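Local coordinates for protein alpha-glucosidase (Bacteroides thetaiotaomicron, PDB 5XFM) that probably hydrolyses beta-L-arabinopyranosides and alpha-galactosides as a bifunctional, calcium-binding glycoside hydrolase of family 97, at residues F148-S160 with P171-M183. The protein carries 1 engineered substitution. Residues are numbered along the deposited sequence; the frame is centred on the assembly and turned at random.
Sequences FPEQTTTFLCPQS and PSYEEEYKADAPM. With CA (calcium ion), chain E.
Thr154 and Ala181 form an antiparallel hydrogen-bonded pair: Thr154 N donates to Ala181 O at 2.9 Å, and Ala181 N donates to Thr154 O. A G1 beta bulge sets Asp180 and Ala181 together opposite Thr154, at the corner where the chain turns. Beyond it the regular bonding gives way, although the backbones stay close; the bond from Lys178 N to Leu156 O is weak, and the CA-H groups of Phe155 and Tyr177 point at Lys178 O and Leu156 O.

The bulge brings the Asp180 carboxylate alongside Phe155 and Thr153. Thr153 OG1, set between its backbone N and carbonyl carbon (chi1 52°), donates to Asp180 OD1 at 2.6 Å, nearly along the C-O axis. OD1 also pairs with Arg200, and OD2 is hydrogen-bonded to the Tyr563 hydroxyl. Asp180 N lies 3.4 Å above the plane of the Phe155 ring, over its centre, while OD2 comes to 3.2 Å from Phe155 CZ.

Sulfur and aromatic groups meet at two places. Cys157 CB sits over the Tyr177 ring, 3.9 Å from its centroid, a CH-pi contact with SG over the same face. Met183 SD packs on Phe148 CB and Thr152 CB and lies obliquely to the Phe148 ring, 5.5 Å from its centroid, a Met-aromatic contact; the bend at chi3 (-43°) brings CE to the carbonyls of Pro149 and Glu150.

At the far end of the pairing, Gln159 OE1 rests on Pro171 CB, which follows a cis peptide; a water donates to OE1 and accepts a weak bond from Tyr173 N. Glu175 CG packs on Pro158 O, its carboxylate paired with Lys170.

The bonded strand end, its Asp180 gripped by Thr153, Arg200 and Tyr563, thus adjoins a loop whose Glu174 OE2 binds calcium at 2.5 Å; Glu452 and Glu458 of the TIM-barrel-clan range share the metal, which ties the N-terminal region to the barrel.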
loop_
_atom_site.group_PDB
_atom_site.type_symbol
_atom_site.label_atom_id
_atom_site.label_comp_id
_atom_site.label_asym_id
_atom_site.label_seq_id
_atom_site.Cartn_x
_atom_site.Cartn_y
_atom_site.Cartn_z
ATOM N N PHE A 148 -5.993 -22.961 -0.765
ATOM C CA PHE A 148 -5.477 -23.027 0.604
ATOM C C PHE A 148 -5.905 -24.274 1.368
ATOM O O PHE A 148 -6.922 -24.884 1.042
ATOM C CB PHE A 148 -5.897 -21.778 1.383
ATOM C CG PHE A 148 -5.320 -20.513 0.833
ATOM C CD1 PHE A 148 -4.068 -20.076 1.237
ATOM C CD2 PHE A 148 -6.020 -19.765 -0.094
ATOM C CE1 PHE A 148 -3.529 -18.906 0.727
ATOM C CE2 PHE A 148 -5.485 -18.599 -0.607
ATOM C CZ PHE A 148 -4.240 -18.172 -0.195
ATOM N N PRO A 149 -5.113 -24.666 2.382
ATOM C CA PRO A 149 -5.551 -25.761 3.253
ATOM C C PRO A 149 -6.886 -25.454 3.912
ATOM O O PRO A 149 -7.182 -24.306 4.239
ATOM C CB PRO A 149 -4.436 -25.855 4.294
ATOM C CG PRO A 149 -3.242 -25.302 3.611
ATOM C CD PRO A 149 -3.749 -24.215 2.705
ATOM N N GLU A 150 -7.665 -26.508 4.106
ATOM C CA GLU A 150 -9.023 -26.467 4.645
ATOM C C GLU A 150 -9.210 -25.543 5.853
ATOM O O GLU A 150 -10.215 -24.843 5.956
ATOM C CB GLU A 150 -9.444 -27.896 4.972
ATOM C CG GLU A 150 -10.101 -28.558 3.772
ATOM C CD GLU A 150 -10.505 -29.993 4.022
ATOM O OE1 GLU A 150 -10.795 -30.343 5.185
ATOM O OE2 GLU A 150 -10.504 -30.782 3.049
ATOM N N GLN A 151 -8.255 -25.560 6.776
ATOM C CA GLN A 151 -8.423 -24.857 8.045
ATOM C C GLN A 151 -8.060 -23.374 7.940
ATOM O O GLN A 151 -7.993 -22.670 8.947
ATOM C CB GLN A 151 -7.572 -25.512 9.139
ATOM C CG GLN A 151 -6.073 -25.284 9.006
ATOM C CD GLN A 151 -5.395 -26.191 7.985
ATOM O OE1 GLN A 151 -6.046 -26.782 7.121
ATOM N NE2 GLN A 151 -4.073 -26.290 8.076
ATOM N N THR A 152 -7.815 -22.903 6.720
ATOM C CA THR A 152 -7.328 -21.542 6.506
ATOM C C THR A 152 -8.389 -20.481 6.786
ATOM O O THR A 152 -9.515 -20.592 6.300
ATOM C CB THR A 152 -6.833 -21.344 5.062
ATOM O OG1 THR A 152 -5.763 -22.257 4.786
ATOM C CG2 THR A 152 -6.368 -19.911 4.851
ATOM N N THR A 153 -8.036 -19.456 7.564
ATOM C CA THR A 153 -8.926 -18.300 7.713
ATOM C C THR A 153 -8.372 -17.062 6.990
ATOM O O THR A 153 -7.217 -17.036 6.566
ATOM C CB THR A 153 -9.197 -17.963 9.192
ATOM O OG1 THR A 153 -7.958 -17.839 9.897
ATOM C CG2 THR A 153 -10.036 -19.057 9.835
ATOM N N THR A 154 -9.211 -16.042 6.835
ATOM C CA THR A 154 -8.889 -14.930 5.945
ATOM C C THR A 154 -9.036 -13.545 6.583
ATOM O O THR A 154 -9.855 -13.343 7.478
ATOM C CB THR A 154 -9.783 -14.971 4.684
ATOM O OG1 THR A 154 -11.081 -14.465 5.008
ATOM C CG2 THR A 154 -9.933 -16.400 4.162
ATOM N N PHE A 155 -8.238 -12.598 6.095
ATOM C CA PHE A 155 -8.308 -11.193 6.492
ATOM C C PHE A 155 -8.417 -10.361 5.219
ATOM O O PHE A 155 -7.410 -9.869 4.699
ATOM C CB PHE A 155 -7.075 -10.777 7.305
ATOM C CG PHE A 155 -6.884 -11.554 8.589
ATOM C CD1 PHE A 155 -6.492 -12.885 8.568
ATOM C CD2 PHE A 155 -7.050 -10.937 9.817
ATOM C CE1 PHE A 155 -6.306 -13.595 9.744
ATOM C CE2 PHE A 155 -6.860 -11.638 10.999
ATOM C CZ PHE A 155 -6.486 -12.970 10.961
ATOM N N LEU A 156 -9.642 -10.207 4.726
ATOM C CA LEU A 156 -9.893 -9.612 3.416
ATOM C C LEU A 156 -10.840 -8.414 3.446
ATOM O O LEU A 156 -11.745 -8.339 4.279
ATOM C CB LEU A 156 -10.483 -10.670 2.477
ATOM C CG LEU A 156 -9.814 -12.045 2.469
ATOM C CD1 LEU A 156 -10.618 -13.067 1.670
ATOM C CD2 LEU A 156 -8.420 -11.908 1.892
ATOM N N CYS A 157 -10.638 -7.491 2.511
ATOM C CA CYS A 157 -11.620 -6.446 2.250
ATOM C C CYS A 157 -12.132 -6.613 0.821
ATOM O O CYS A 157 -11.354 -6.859 -0.110
ATOM C CB CYS A 157 -11.024 -5.052 2.463
ATOM S SG CYS A 157 -9.639 -4.654 1.374
ATOM N N PRO A 158 -13.449 -6.479 0.641
ATOM C CA PRO A 158 -14.076 -6.802 -0.638
ATOM C C PRO A 158 -13.870 -5.728 -1.688
ATOM O O PRO A 158 -13.627 -4.568 -1.354
ATOM C CB PRO A 158 -15.548 -6.903 -0.269
ATOM C CG PRO A 158 -15.691 -5.853 0.803
ATOM C CD PRO A 158 -14.431 -5.957 1.610
ATOM N N GLN A 159 -13.941 -6.131 -2.948
ATOM C CA GLN A 159 -14.057 -5.189 -4.048
ATOM C C GLN A 159 -15.520 -4.738 -4.158
ATOM O O GLN A 159 -16.431 -5.561 -4.093
ATOM C CB GLN A 159 -13.565 -5.825 -5.353
ATOM C CG GLN A 159 -13.856 -5.008 -6.602
ATOM C CD GLN A 159 -13.070 -3.713 -6.666
ATOM O OE1 GLN A 159 -13.199 -2.849 -5.797
ATOM N NE2 GLN A 159 -12.277 -3.556 -7.717
ATOM N N SER A 160 -15.754 -3.439 -4.319
ATOM C CA SER A 160 -17.128 -2.930 -4.336
ATOM C C SER A 160 -17.794 -3.103 -5.700
ATOM O O SER A 160 -17.162 -3.547 -6.656
ATOM C CB SER A 160 -17.168 -1.449 -3.929
ATOM O OG SER A 160 -16.625 -0.604 -4.939
ATOM N N PRO A 171 -15.106 1.720 -7.961
ATOM C CA PRO A 171 -14.237 1.300 -6.849
ATOM C C PRO A 171 -13.120 2.279 -6.512
ATOM O O PRO A 171 -12.615 2.967 -7.405
ATOM C CB PRO A 171 -13.638 -0.026 -7.349
ATOM C CG PRO A 171 -14.531 -0.458 -8.497
ATOM C CD PRO A 171 -14.953 0.834 -9.126
ATOM N N SER A 172 -12.732 2.324 -5.239
ATOM C CA SER A 172 -11.674 3.231 -4.793
ATOM C C SER A 172 -10.832 2.609 -3.680
ATOM O O SER A 172 -10.120 3.311 -2.961
ATOM C CB SER A 172 -12.274 4.565 -4.322
ATOM O OG SER A 172 -13.373 4.362 -3.441
ATOM N N TYR A 173 -10.916 1.285 -3.558
ATOM C CA TYR A 173 -10.136 0.531 -2.583
ATOM C C TYR A 173 -10.353 1.083 -1.183
ATOM O O TYR A 173 -9.411 1.286 -0.415
ATOM C CB TYR A 173 -8.648 0.545 -2.971
ATOM C CG TYR A 173 -8.336 -0.406 -4.102
ATOM C CD1 TYR A 173 -9.002 -0.302 -5.319
ATOM C CD2 TYR A 173 -7.377 -1.405 -3.961
ATOM C CE1 TYR A 173 -8.734 -1.165 -6.356
ATOM C CE2 TYR A 173 -7.094 -2.277 -5.004
ATOM C CZ TYR A 173 -7.779 -2.148 -6.198
ATOM O OH TYR A 173 -7.517 -3.003 -7.243
ATOM N N GLU A 174 -11.614 1.339 -0.865
ATOM C CA GLU A 174 -11.976 1.905 0.424
ATOM C C GLU A 174 -13.026 1.050 1.128
ATOM O O GLU A 174 -14.130 1.503 1.393
ATOM C CB GLU A 174 -12.467 3.351 0.246
ATOM C CG GLU A 174 -11.326 4.369 0.173
ATOM C CD GLU A 174 -11.730 5.708 -0.442
ATOM O OE1 GLU A 174 -12.840 5.821 -0.994
ATOM O OE2 GLU A 174 -10.941 6.669 -0.332
ATOM N N GLU A 175 -12.670 -0.194 1.443
ATOM C CA GLU A 175 -13.621 -1.104 2.070
ATOM C C GLU A 175 -13.082 -1.683 3.374
ATOM O O GLU A 175 -11.902 -1.541 3.698
ATOM C CB GLU A 175 -13.995 -2.227 1.101
ATOM C CG GLU A 175 -14.491 -1.719 -0.254
ATOM C CD GLU A 175 -15.801 -0.952 -0.176
ATOM O OE1 GLU A 175 -16.652 -1.284 0.678
ATOM O OE2 GLU A 175 -15.973 0.001 -0.971
ATOM N N GLU A 176 -13.961 -2.331 4.128
ATOM C CA GLU A 176 -13.619 -2.792 5.464
ATOM C C GLU A 176 -13.208 -4.253 5.466
ATOM O O GLU A 176 -13.595 -5.013 4.578
ATOM C CB GLU A 176 -14.797 -2.592 6.413
ATOM C CG GLU A 176 -15.123 -1.147 6.688
ATOM C CD GLU A 176 -16.339 -0.995 7.569
ATOM O OE1 GLU A 176 -16.177 -0.988 8.809
ATOM O OE2 GLU A 176 -17.454 -0.900 7.024
ATOM N N TYR A 177 -12.441 -4.634 6.487
ATOM C CA TYR A 177 -11.946 -6.000 6.651
ATOM C C TYR A 177 -12.786 -6.835 7.609
ATOM O O TYR A 177 -13.527 -6.299 8.426
ATOM C CB TYR A 177 -10.505 -5.993 7.170
ATOM C CG TYR A 177 -9.473 -5.441 6.223
ATOM C CD1 TYR A 177 -9.262 -4.066 6.120
ATOM C CD2 TYR A 177 -8.681 -6.292 5.457
ATOM C CE1 TYR A 177 -8.311 -3.549 5.269
ATOM C CE2 TYR A 177 -7.719 -5.785 4.598
ATOM C CZ TYR A 177 -7.539 -4.412 4.509
ATOM O OH TYR A 177 -6.591 -3.896 3.666
ATOM N N LYS A 178 -12.666 -8.155 7.475
ATOM C CA LYS A 178 -13.108 -9.106 8.489
ATOM C C LYS A 178 -11.916 -9.949 8.938
ATOM O O LYS A 178 -11.190 -10.503 8.108
ATOM C CB LYS A 178 -14.220 -10.016 7.966
ATOM C CG LYS A 178 -15.495 -9.307 7.562
ATOM C CD LYS A 178 -16.620 -10.315 7.344
ATOM C CE LYS A 178 -16.395 -11.146 6.081
ATOM N NZ LYS A 178 -17.425 -12.206 5.872
ATOM N N ALA A 179 -11.692 -10.023 10.245
ATOM C CA ALA A 179 -10.530 -10.738 10.753
ATOM C C ALA A 179 -10.868 -12.198 11.015
ATOM O O ALA A 179 -11.915 -12.505 11.573
ATOM C CB ALA A 179 -10.004 -10.079 12.025
ATOM N N ASP A 180 -9.968 -13.089 10.609
ATOM C CA ASP A 180 -10.141 -14.524 10.803
ATOM C C ASP A 180 -11.507 -15.027 10.342
ATOM O O ASP A 180 -12.153 -15.820 11.021
ATOM C CB ASP A 180 -9.899 -14.879 12.272
ATOM C CG ASP A 180 -8.446 -15.217 12.545
ATOM O OD1 ASP A 180 -7.908 -16.110 11.852
ATOM O OD2 ASP A 180 -7.825 -14.567 13.413
ATOM N N ALA A 181 -11.938 -14.542 9.184
ATOM C CA ALA A 181 -13.179 -14.988 8.575
ATOM C C ALA A 181 -13.021 -16.388 7.995
ATOM O O ALA A 181 -11.937 -16.758 7.545
ATOM C CB ALA A 181 -13.609 -14.019 7.496
ATOM N N PRO A 182 -14.102 -17.180 8.010
ATOM C CA PRO A 182 -14.053 -18.467 7.312
ATOM C C PRO A 182 -13.861 -18.249 5.814
ATOM O O PRO A 182 -14.298 -17.210 5.298
ATOM C CB PRO A 182 -15.418 -19.099 7.611
ATOM C CG PRO A 182 -16.003 -18.298 8.739
ATOM C CD PRO A 182 -15.400 -16.935 8.661
ATOM N N MET A 183 -13.192 -19.186 5.142
ATOM C CA MET A 183 -12.990 -19.100 3.700
ATOM C C MET A 183 -14.319 -19.151 2.957
ATOM O O MET A 183 -14.481 -18.533 1.903
ATOM C CB MET A 183 -12.072 -20.225 3.198
ATOM C CG MET A 183 -10.600 -19.845 3.168
ATOM S SD MET A 183 -9.556 -21.065 2.354
ATOM C CE MET A 183 -10.223 -22.598 3.008
HETATM CA CA CA E . -10.767 9.193 -0.477
HETATM O O HOH W 1 -13.188 -15.321 3.809
HETATM O O HOH W 2 -12.463 -1.313 -3.878
HETATM O O HOH W 3 -13.251 8.935 -0.655
HETATM O O HOH W 4 -11.282 9.452 -2.766
HETATM O O HOH W 5 -12.833 11.120 -0.133
HETATM O O HOH W 6 -9.615 11.289 -0.805
#